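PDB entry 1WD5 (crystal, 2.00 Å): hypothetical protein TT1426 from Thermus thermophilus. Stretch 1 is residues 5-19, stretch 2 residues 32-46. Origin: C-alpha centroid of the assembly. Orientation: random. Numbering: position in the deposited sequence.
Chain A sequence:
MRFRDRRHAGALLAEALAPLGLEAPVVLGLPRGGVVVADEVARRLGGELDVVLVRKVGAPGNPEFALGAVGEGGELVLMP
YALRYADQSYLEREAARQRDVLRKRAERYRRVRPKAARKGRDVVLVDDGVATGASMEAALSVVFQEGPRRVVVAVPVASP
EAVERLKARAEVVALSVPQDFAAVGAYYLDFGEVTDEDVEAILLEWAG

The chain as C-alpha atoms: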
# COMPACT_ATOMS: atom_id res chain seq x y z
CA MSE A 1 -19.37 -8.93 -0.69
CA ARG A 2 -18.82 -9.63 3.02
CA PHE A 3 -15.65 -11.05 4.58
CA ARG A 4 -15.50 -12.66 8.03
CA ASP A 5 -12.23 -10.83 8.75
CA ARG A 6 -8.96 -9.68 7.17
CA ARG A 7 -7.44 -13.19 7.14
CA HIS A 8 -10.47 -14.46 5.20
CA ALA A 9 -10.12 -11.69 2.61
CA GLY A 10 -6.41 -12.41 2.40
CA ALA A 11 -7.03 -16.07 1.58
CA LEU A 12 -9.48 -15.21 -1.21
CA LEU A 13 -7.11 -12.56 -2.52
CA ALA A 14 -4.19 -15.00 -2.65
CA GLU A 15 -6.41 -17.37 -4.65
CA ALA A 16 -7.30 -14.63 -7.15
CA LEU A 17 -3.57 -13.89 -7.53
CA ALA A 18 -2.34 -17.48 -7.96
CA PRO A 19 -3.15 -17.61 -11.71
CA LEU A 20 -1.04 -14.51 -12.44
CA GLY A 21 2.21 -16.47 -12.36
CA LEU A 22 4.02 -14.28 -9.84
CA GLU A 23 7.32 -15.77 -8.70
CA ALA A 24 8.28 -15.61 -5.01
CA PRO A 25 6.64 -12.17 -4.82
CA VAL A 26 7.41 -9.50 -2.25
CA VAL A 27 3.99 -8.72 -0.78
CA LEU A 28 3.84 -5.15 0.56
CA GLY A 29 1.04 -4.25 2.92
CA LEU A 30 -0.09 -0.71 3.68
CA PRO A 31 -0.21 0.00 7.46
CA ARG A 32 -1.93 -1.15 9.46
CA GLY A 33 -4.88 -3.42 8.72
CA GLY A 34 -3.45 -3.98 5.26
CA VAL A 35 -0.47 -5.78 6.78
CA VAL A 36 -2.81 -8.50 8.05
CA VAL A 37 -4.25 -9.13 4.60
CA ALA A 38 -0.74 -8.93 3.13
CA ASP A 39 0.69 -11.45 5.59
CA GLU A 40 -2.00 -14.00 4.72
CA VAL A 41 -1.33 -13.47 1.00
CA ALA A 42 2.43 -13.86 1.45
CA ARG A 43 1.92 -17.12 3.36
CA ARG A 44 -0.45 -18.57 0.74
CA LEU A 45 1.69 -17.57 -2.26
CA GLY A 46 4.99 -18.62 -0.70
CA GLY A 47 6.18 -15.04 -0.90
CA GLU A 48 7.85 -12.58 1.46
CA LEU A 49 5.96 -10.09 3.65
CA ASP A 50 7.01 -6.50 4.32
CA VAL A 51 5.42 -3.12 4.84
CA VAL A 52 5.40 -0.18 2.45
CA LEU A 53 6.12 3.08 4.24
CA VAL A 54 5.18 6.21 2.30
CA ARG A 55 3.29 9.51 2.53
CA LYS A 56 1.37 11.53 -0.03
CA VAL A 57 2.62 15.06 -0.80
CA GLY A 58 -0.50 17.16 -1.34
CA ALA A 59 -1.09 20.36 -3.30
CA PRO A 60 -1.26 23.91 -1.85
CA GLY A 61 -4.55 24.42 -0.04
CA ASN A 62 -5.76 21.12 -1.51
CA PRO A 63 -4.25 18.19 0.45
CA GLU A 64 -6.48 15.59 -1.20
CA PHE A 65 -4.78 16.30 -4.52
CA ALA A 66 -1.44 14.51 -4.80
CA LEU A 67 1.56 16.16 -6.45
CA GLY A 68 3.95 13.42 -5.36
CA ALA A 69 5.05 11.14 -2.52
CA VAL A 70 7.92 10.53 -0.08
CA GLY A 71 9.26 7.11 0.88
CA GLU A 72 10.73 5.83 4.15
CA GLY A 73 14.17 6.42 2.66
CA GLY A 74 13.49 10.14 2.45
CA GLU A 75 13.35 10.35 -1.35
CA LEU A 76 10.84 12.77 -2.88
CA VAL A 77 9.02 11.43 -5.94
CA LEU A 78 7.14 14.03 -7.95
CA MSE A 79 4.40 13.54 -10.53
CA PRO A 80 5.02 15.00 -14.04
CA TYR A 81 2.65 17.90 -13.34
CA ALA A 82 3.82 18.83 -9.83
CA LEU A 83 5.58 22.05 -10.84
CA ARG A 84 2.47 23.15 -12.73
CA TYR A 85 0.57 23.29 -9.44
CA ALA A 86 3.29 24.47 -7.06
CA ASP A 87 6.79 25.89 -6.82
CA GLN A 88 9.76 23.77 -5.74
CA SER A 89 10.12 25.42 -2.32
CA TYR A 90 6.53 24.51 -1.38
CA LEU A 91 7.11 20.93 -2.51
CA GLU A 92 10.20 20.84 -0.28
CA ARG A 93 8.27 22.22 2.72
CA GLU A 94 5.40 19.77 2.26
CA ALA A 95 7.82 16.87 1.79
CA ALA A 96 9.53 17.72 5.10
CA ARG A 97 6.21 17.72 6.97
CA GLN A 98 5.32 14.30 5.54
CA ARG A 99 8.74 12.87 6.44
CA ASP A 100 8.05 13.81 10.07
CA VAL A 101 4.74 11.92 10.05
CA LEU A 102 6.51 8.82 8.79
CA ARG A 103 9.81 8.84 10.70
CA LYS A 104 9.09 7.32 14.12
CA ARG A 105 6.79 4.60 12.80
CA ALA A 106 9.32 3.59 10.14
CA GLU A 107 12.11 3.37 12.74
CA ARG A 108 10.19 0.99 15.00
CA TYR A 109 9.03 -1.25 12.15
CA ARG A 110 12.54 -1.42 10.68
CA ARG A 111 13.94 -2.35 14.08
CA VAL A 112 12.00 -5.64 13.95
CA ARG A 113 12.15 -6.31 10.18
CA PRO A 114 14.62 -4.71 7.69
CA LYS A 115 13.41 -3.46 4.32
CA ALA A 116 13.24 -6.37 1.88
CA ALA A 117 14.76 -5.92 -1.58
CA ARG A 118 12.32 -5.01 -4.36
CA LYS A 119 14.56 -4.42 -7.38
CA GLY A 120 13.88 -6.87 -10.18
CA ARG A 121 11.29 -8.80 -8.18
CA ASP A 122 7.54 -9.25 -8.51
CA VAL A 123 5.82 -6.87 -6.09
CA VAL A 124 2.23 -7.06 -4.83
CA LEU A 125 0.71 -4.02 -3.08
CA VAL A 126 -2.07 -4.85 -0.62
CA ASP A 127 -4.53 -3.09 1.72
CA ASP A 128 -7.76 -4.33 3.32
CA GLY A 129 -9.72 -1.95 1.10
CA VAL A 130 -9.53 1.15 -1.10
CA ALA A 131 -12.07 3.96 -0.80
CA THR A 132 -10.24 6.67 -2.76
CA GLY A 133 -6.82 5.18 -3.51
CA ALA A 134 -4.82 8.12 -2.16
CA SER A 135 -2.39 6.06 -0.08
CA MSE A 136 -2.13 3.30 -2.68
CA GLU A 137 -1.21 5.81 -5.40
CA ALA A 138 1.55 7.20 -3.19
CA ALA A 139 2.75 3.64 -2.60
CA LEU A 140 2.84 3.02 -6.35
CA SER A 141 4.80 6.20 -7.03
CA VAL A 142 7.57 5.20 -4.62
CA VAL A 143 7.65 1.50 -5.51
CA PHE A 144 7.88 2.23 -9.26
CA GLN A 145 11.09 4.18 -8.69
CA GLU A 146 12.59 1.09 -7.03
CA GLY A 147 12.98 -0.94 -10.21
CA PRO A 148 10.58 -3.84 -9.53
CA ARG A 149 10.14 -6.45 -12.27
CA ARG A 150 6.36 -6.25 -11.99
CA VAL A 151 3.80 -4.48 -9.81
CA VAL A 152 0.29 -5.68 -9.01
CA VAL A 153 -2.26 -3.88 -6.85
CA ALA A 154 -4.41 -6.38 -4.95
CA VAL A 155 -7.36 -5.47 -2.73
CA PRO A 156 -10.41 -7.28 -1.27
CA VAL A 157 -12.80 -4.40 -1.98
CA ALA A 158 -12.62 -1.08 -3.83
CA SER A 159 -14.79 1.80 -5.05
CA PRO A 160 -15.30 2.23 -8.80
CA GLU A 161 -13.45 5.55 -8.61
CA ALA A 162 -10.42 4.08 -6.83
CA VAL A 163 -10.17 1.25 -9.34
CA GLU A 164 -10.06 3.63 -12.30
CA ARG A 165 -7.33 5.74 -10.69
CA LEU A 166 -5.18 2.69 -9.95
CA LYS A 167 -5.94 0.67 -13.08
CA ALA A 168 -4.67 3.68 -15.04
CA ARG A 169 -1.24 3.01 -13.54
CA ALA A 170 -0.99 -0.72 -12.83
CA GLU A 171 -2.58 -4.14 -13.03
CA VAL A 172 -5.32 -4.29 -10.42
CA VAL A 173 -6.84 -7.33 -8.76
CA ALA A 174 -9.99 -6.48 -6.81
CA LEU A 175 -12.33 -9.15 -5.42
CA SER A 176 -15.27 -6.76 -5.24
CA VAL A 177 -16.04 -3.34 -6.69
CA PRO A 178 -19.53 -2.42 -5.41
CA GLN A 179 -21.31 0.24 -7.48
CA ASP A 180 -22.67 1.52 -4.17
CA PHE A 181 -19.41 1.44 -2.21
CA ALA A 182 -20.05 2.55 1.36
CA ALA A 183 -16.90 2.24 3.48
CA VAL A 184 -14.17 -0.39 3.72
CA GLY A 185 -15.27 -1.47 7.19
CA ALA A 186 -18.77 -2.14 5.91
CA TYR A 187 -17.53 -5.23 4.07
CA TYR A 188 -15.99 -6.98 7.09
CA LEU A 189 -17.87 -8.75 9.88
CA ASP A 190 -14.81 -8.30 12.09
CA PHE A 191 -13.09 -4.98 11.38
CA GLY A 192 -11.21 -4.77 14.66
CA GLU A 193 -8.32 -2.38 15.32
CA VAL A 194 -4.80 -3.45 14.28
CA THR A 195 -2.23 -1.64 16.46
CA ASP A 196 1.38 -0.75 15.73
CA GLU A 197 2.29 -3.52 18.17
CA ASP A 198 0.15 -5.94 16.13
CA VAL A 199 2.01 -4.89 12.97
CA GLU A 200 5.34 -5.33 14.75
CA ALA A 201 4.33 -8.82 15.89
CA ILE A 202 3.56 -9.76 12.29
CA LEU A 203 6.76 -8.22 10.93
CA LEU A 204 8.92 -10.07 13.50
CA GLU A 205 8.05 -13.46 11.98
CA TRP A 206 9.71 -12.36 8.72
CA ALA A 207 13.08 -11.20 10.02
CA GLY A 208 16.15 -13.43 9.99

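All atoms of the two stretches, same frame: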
# COMPACT_ATOMS: atom_id res chain seq x y z
N ASP A 5 -13.30 -11.66 8.20
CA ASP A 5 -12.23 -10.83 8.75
C ASP A 5 -11.13 -10.63 7.70
O ASP A 5 -11.25 -11.07 6.56
CB ASP A 5 -11.63 -11.48 10.01
CG ASP A 5 -11.32 -12.96 9.84
OD1 ASP A 5 -10.76 -13.34 8.79
OD2 ASP A 5 -11.62 -13.74 10.76
N ARG A 6 -10.05 -9.95 8.09
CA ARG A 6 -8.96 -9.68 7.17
C ARG A 6 -8.20 -10.92 6.69
O ARG A 6 -7.69 -10.94 5.58
CB ARG A 6 -7.99 -8.66 7.79
CG ARG A 6 -8.60 -7.27 8.01
CD ARG A 6 -7.55 -6.30 8.53
NE ARG A 6 -8.08 -4.98 8.86
CZ ARG A 6 -8.74 -4.68 9.97
NH1 ARG A 6 -8.96 -5.62 10.89
NH2 ARG A 6 -9.15 -3.44 10.20
N ARG A 7 -8.13 -11.96 7.53
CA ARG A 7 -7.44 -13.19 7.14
C ARG A 7 -8.24 -13.89 6.03
O ARG A 7 -7.67 -14.44 5.09
CB ARG A 7 -7.30 -14.14 8.34
CG ARG A 7 -6.28 -13.71 9.38
CD ARG A 7 -4.87 -14.11 8.99
NE ARG A 7 -3.85 -13.48 9.82
CZ ARG A 7 -2.56 -13.44 9.50
NH1 ARG A 7 -2.15 -14.01 8.38
NH2 ARG A 7 -1.69 -12.81 10.27
N HIS A 8 -9.56 -13.85 6.17
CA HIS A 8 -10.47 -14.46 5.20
C HIS A 8 -10.31 -13.78 3.84
O HIS A 8 -10.23 -14.44 2.81
CB HIS A 8 -11.91 -14.30 5.66
CG HIS A 8 -12.92 -14.88 4.72
ND1 HIS A 8 -14.24 -14.48 4.70
CD2 HIS A 8 -12.81 -15.87 3.80
CE1 HIS A 8 -14.90 -15.19 3.80
NE2 HIS A 8 -14.06 -16.04 3.24
N ALA A 9 -10.27 -12.45 3.85
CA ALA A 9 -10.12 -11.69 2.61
C ALA A 9 -8.75 -11.97 2.01
O ALA A 9 -8.60 -12.03 0.79
CB ALA A 9 -10.28 -10.20 2.88
N GLY A 10 -7.75 -12.14 2.87
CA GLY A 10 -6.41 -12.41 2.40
C GLY A 10 -6.30 -13.75 1.69
O GLY A 10 -5.56 -13.88 0.71
N ALA A 11 -7.04 -14.74 2.18
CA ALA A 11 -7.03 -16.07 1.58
C ALA A 11 -7.64 -16.00 0.19
O ALA A 11 -7.08 -16.52 -0.77
CB ALA A 11 -7.81 -17.06 2.46
N LEU A 12 -8.80 -15.35 0.07
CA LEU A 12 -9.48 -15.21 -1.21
C LEU A 12 -8.65 -14.39 -2.19
O LEU A 12 -8.66 -14.65 -3.40
CB LEU A 12 -10.85 -14.55 -1.03
CG LEU A 12 -11.91 -15.36 -0.31
CD1 LEU A 12 -13.14 -14.49 -0.07
CD2 LEU A 12 -12.27 -16.59 -1.14
N LEU A 13 -7.93 -13.41 -1.67
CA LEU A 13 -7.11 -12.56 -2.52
C LEU A 13 -5.93 -13.35 -3.08
O LEU A 13 -5.58 -13.22 -4.26
CB LEU A 13 -6.59 -11.35 -1.73
CG LEU A 13 -6.04 -10.20 -2.56
CD1 LEU A 13 -7.11 -9.71 -3.55
CD2 LEU A 13 -5.61 -9.06 -1.64
N ALA A 14 -5.32 -14.17 -2.23
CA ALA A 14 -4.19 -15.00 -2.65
C ALA A 14 -4.63 -15.95 -3.76
O ALA A 14 -3.87 -16.24 -4.69
CB ALA A 14 -3.65 -15.79 -1.47
N GLU A 15 -5.86 -16.45 -3.65
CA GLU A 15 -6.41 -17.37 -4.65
C GLU A 15 -6.63 -16.65 -5.99
O GLU A 15 -6.40 -17.22 -7.05
CB GLU A 15 -7.72 -17.98 -4.12
CG GLU A 15 -7.50 -19.12 -3.13
CD GLU A 15 -8.69 -19.37 -2.22
OE1 GLU A 15 -9.82 -19.00 -2.58
OE2 GLU A 15 -8.48 -19.95 -1.13
N ALA A 16 -7.07 -15.40 -5.93
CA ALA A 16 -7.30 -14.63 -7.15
C ALA A 16 -5.96 -14.29 -7.82
O ALA A 16 -5.89 -14.09 -9.03
CB ALA A 16 -8.07 -13.35 -6.84
N LEU A 17 -4.90 -14.23 -7.02
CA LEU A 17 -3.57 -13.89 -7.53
C LEU A 17 -2.76 -15.07 -8.06
O LEU A 17 -1.88 -14.90 -8.90
CB LEU A 17 -2.75 -13.20 -6.43
CG LEU A 17 -3.20 -11.83 -5.93
CD1 LEU A 17 -2.43 -11.48 -4.66
CD2 LEU A 17 -2.96 -10.78 -7.00
N ALA A 18 -3.06 -16.27 -7.56
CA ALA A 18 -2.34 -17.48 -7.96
C ALA A 18 -2.18 -17.68 -9.47
O ALA A 18 -1.11 -18.07 -9.94
CB ALA A 18 -3.01 -18.71 -7.35
N PRO A 19 -3.24 -17.43 -10.25
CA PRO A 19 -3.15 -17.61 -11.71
C PRO A 19 -2.21 -16.65 -12.44
O PRO A 19 -1.79 -16.93 -13.57
CB PRO A 19 -4.60 -17.45 -12.17
CG PRO A 19 -5.41 -17.80 -10.95
CD PRO A 19 -4.62 -17.14 -9.85
N ARG A 32 -2.38 -0.05 8.62
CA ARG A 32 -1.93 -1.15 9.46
C ARG A 32 -2.73 -2.42 9.16
O ARG A 32 -2.17 -3.51 9.08
CB ARG A 32 -2.07 -0.79 10.95
CG ARG A 32 -1.13 0.35 11.39
CD ARG A 32 -1.04 0.46 12.91
NE ARG A 32 -2.28 0.93 13.53
CZ ARG A 32 -2.68 2.20 13.55
NH1 ARG A 32 -1.95 3.15 12.98
NH2 ARG A 32 -3.82 2.52 14.14
N GLY A 33 -4.04 -2.27 9.01
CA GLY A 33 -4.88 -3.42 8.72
C GLY A 33 -4.44 -4.15 7.45
O GLY A 33 -4.58 -5.37 7.34
N GLY A 34 -3.90 -3.39 6.50
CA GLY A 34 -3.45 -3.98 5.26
C GLY A 34 -2.34 -5.00 5.45
O GLY A 34 -2.17 -5.90 4.63
N VAL A 35 -1.57 -4.86 6.52
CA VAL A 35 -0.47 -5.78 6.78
C VAL A 35 -1.02 -7.16 7.11
O VAL A 35 -0.38 -8.17 6.81
CB VAL A 35 0.43 -5.27 7.93
CG1 VAL A 35 1.51 -6.30 8.26
CG2 VAL A 35 1.09 -3.96 7.53
N VAL A 36 -2.20 -7.22 7.72
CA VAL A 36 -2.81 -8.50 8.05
C VAL A 36 -3.19 -9.23 6.77
O VAL A 36 -2.90 -10.42 6.61
CB VAL A 36 -4.07 -8.34 8.92
CG1 VAL A 36 -4.70 -9.70 9.17
CG2 VAL A 36 -3.71 -7.68 10.25
N VAL A 37 -3.85 -8.52 5.86
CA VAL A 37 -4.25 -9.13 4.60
C VAL A 37 -3.00 -9.55 3.83
O VAL A 37 -2.94 -10.64 3.27
CB VAL A 37 -5.07 -8.15 3.72
CG1 VAL A 37 -5.51 -8.85 2.44
CG2 VAL A 37 -6.29 -7.63 4.49
N ALA A 38 -2.00 -8.67 3.83
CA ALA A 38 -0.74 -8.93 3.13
C ALA A 38 -0.01 -10.17 3.66
O ALA A 38 0.54 -10.97 2.89
CB ALA A 38 0.17 -7.71 3.22
N ASP A 39 0.02 -10.31 4.98
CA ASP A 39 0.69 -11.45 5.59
C ASP A 39 0.04 -12.76 5.15
O ASP A 39 0.73 -13.73 4.84
CB ASP A 39 0.64 -11.34 7.12
CG ASP A 39 1.33 -12.51 7.80
OD1 ASP A 39 2.58 -12.53 7.84
OD2 ASP A 39 0.63 -13.41 8.30
N GLU A 40 -1.29 -12.79 5.12
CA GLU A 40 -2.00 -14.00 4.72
C GLU A 40 -1.68 -14.31 3.25
O GLU A 40 -1.47 -15.46 2.89
CB GLU A 40 -3.51 -13.83 4.91
CG GLU A 40 -4.35 -15.09 4.71
CD GLU A 40 -3.99 -16.22 5.67
OE1 GLU A 40 -3.58 -15.93 6.82
OE2 GLU A 40 -4.13 -17.40 5.29
N VAL A 41 -1.63 -13.27 2.42
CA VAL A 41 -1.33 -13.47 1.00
C VAL A 41 0.08 -14.03 0.84
O VAL A 41 0.29 -15.00 0.12
CB VAL A 41 -1.41 -12.14 0.21
CG1 VAL A 41 -0.81 -12.33 -1.19
CG2 VAL A 41 -2.86 -11.70 0.09
N ALA A 42 1.04 -13.42 1.53
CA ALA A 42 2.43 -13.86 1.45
C ALA A 42 2.57 -15.33 1.86
O ALA A 42 3.31 -16.08 1.24
CB ALA A 42 3.30 -12.98 2.34
N ARG A 43 1.85 -15.74 2.90
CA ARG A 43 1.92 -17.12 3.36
C ARG A 43 1.29 -18.10 2.37
O ARG A 43 1.77 -19.22 2.20
CB ARG A 43 1.25 -17.26 4.73
CG ARG A 43 1.99 -16.52 5.84
CD ARG A 43 1.23 -16.50 7.17
NE ARG A 43 2.00 -15.76 8.17
CZ ARG A 43 3.10 -16.24 8.74
NH1 ARG A 43 3.55 -17.45 8.42
NH2 ARG A 43 3.79 -15.49 9.60
N ARG A 44 0.22 -17.69 1.70
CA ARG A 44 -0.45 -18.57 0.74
C ARG A 44 0.30 -18.66 -0.59
O ARG A 44 0.28 -19.70 -1.24
CB ARG A 44 -1.89 -18.12 0.51
CG ARG A 44 -2.70 -17.99 1.79
CD ARG A 44 -4.03 -18.70 1.71
NE ARG A 44 -4.65 -18.83 3.03
CZ ARG A 44 -5.53 -19.77 3.35
NH1 ARG A 44 -5.91 -20.66 2.44
NH2 ARG A 44 -6.03 -19.83 4.58
N LEU A 45 0.96 -17.58 -0.99
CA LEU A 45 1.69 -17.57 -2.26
C LEU A 45 3.16 -17.99 -2.12
O LEU A 45 3.88 -18.07 -3.11
CB LEU A 45 1.63 -16.19 -2.90
CG LEU A 45 0.29 -15.70 -3.46
CD1 LEU A 45 0.46 -14.29 -4.02
CD2 LEU A 45 -0.19 -16.64 -4.54
N GLY A 46 3.60 -18.25 -0.90
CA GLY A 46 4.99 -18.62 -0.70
C GLY A 46 5.90 -17.44 -0.97
O GLY A 46 7.03 -17.59 -1.45
O HOH W 1 -6.04 -20.84 -0.40

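The two stretches pack as a pair of helices, 6-17 and 33-45, running in broadly the same direction with 44° between their axes. The axes approach to 7.8 Å, and the contact buries 811 Å² summed over both sides. The backbones come nearest at two levels: Gly-10 CA lies 4.5 Å from Val-37 CA, and Ala-14 CA lies 4.9 Å from Val-41 CA. Glycine and alanine permit this closeness. An ideal CB built on Gly-10 would fall 2.8 Å from Glu-40 CB, a clash; its absence lets Gly-10 CA rest 3.7 Å from Val-37 CG1 and Gly-10 O 3.5 Å from Val-41 CG2.

Arg-7 has the most surface covered by the partner helix, 112 Å². Its CA-to-CB bond points sideways, but chi1 and chi2, both m, carry the end of the chain back to a hole formed by Val-36, Asp-39, Glu-40 and Arg-43. There Arg-7 NH1 donates to Asp-39 OD2 at 2.8 Å and to Glu-40 OE1 at 2.9 Å, with N-H...O angles of 154° and 156°, and Arg-7 NH2 donates to the same Asp-39 OD2 at 3.1 Å. Both acceptors lie near the guanidinium plane, where its N-H groups point, so these are directed salt bridges. Val-36 CG1 covers one face, 3.9 Å from Arg-7 NE. Asp-39 OD2 also accepts from Arg-43 NE at 2.7 Å; this shared carboxylate helps offset the like charges of Arg-7 NH1 and Arg-43 NE, 4.5 Å apart.

Arg-6, with 81 Å² covered, points toward the other helix near its start. Its side chain packs along its length: CB lies 3.7 Å from Val-36 CG1 and 3.9 Å from Val-37 CG2, CD reaches 3.3 Å from Gly-33 O, and NE lies 3.6 Å from Gly-33 CA. An ideal CB on Gly-33 would come 2.7 Å from Arg-6 NE, so the bare glycine leaves room for the arginine. The guanidinium nitrogens bond elsewhere in the structure.

Val-37, at 68 Å², begins the apolar seam, its CG1 meeting Leu-13 CD2 at 4.1 Å. Further along, Val-41 sits in a hole among Gly-10, Leu-13, Ala-14 and Leu-17, with its CG1 3.9 Å from Leu-17 CD1. Leu-17 CD1 also meets Leu-45 CD1 at 4.1 Å.

Beside this seam, Ala-14 CB touches Arg-44 CB at 3.5 Å, and Ala-11 CB covers one guanidinium face, 3.7 Å from Arg-44 CZ. Glu-40 OE2 anchors that group by accepting from Arg-44 NE at 2.7 Å. One water bridges the helices, donating to Glu-15 OE2 at 2.7 Å and accepting from Arg-44 NH1 at 2.8 Å.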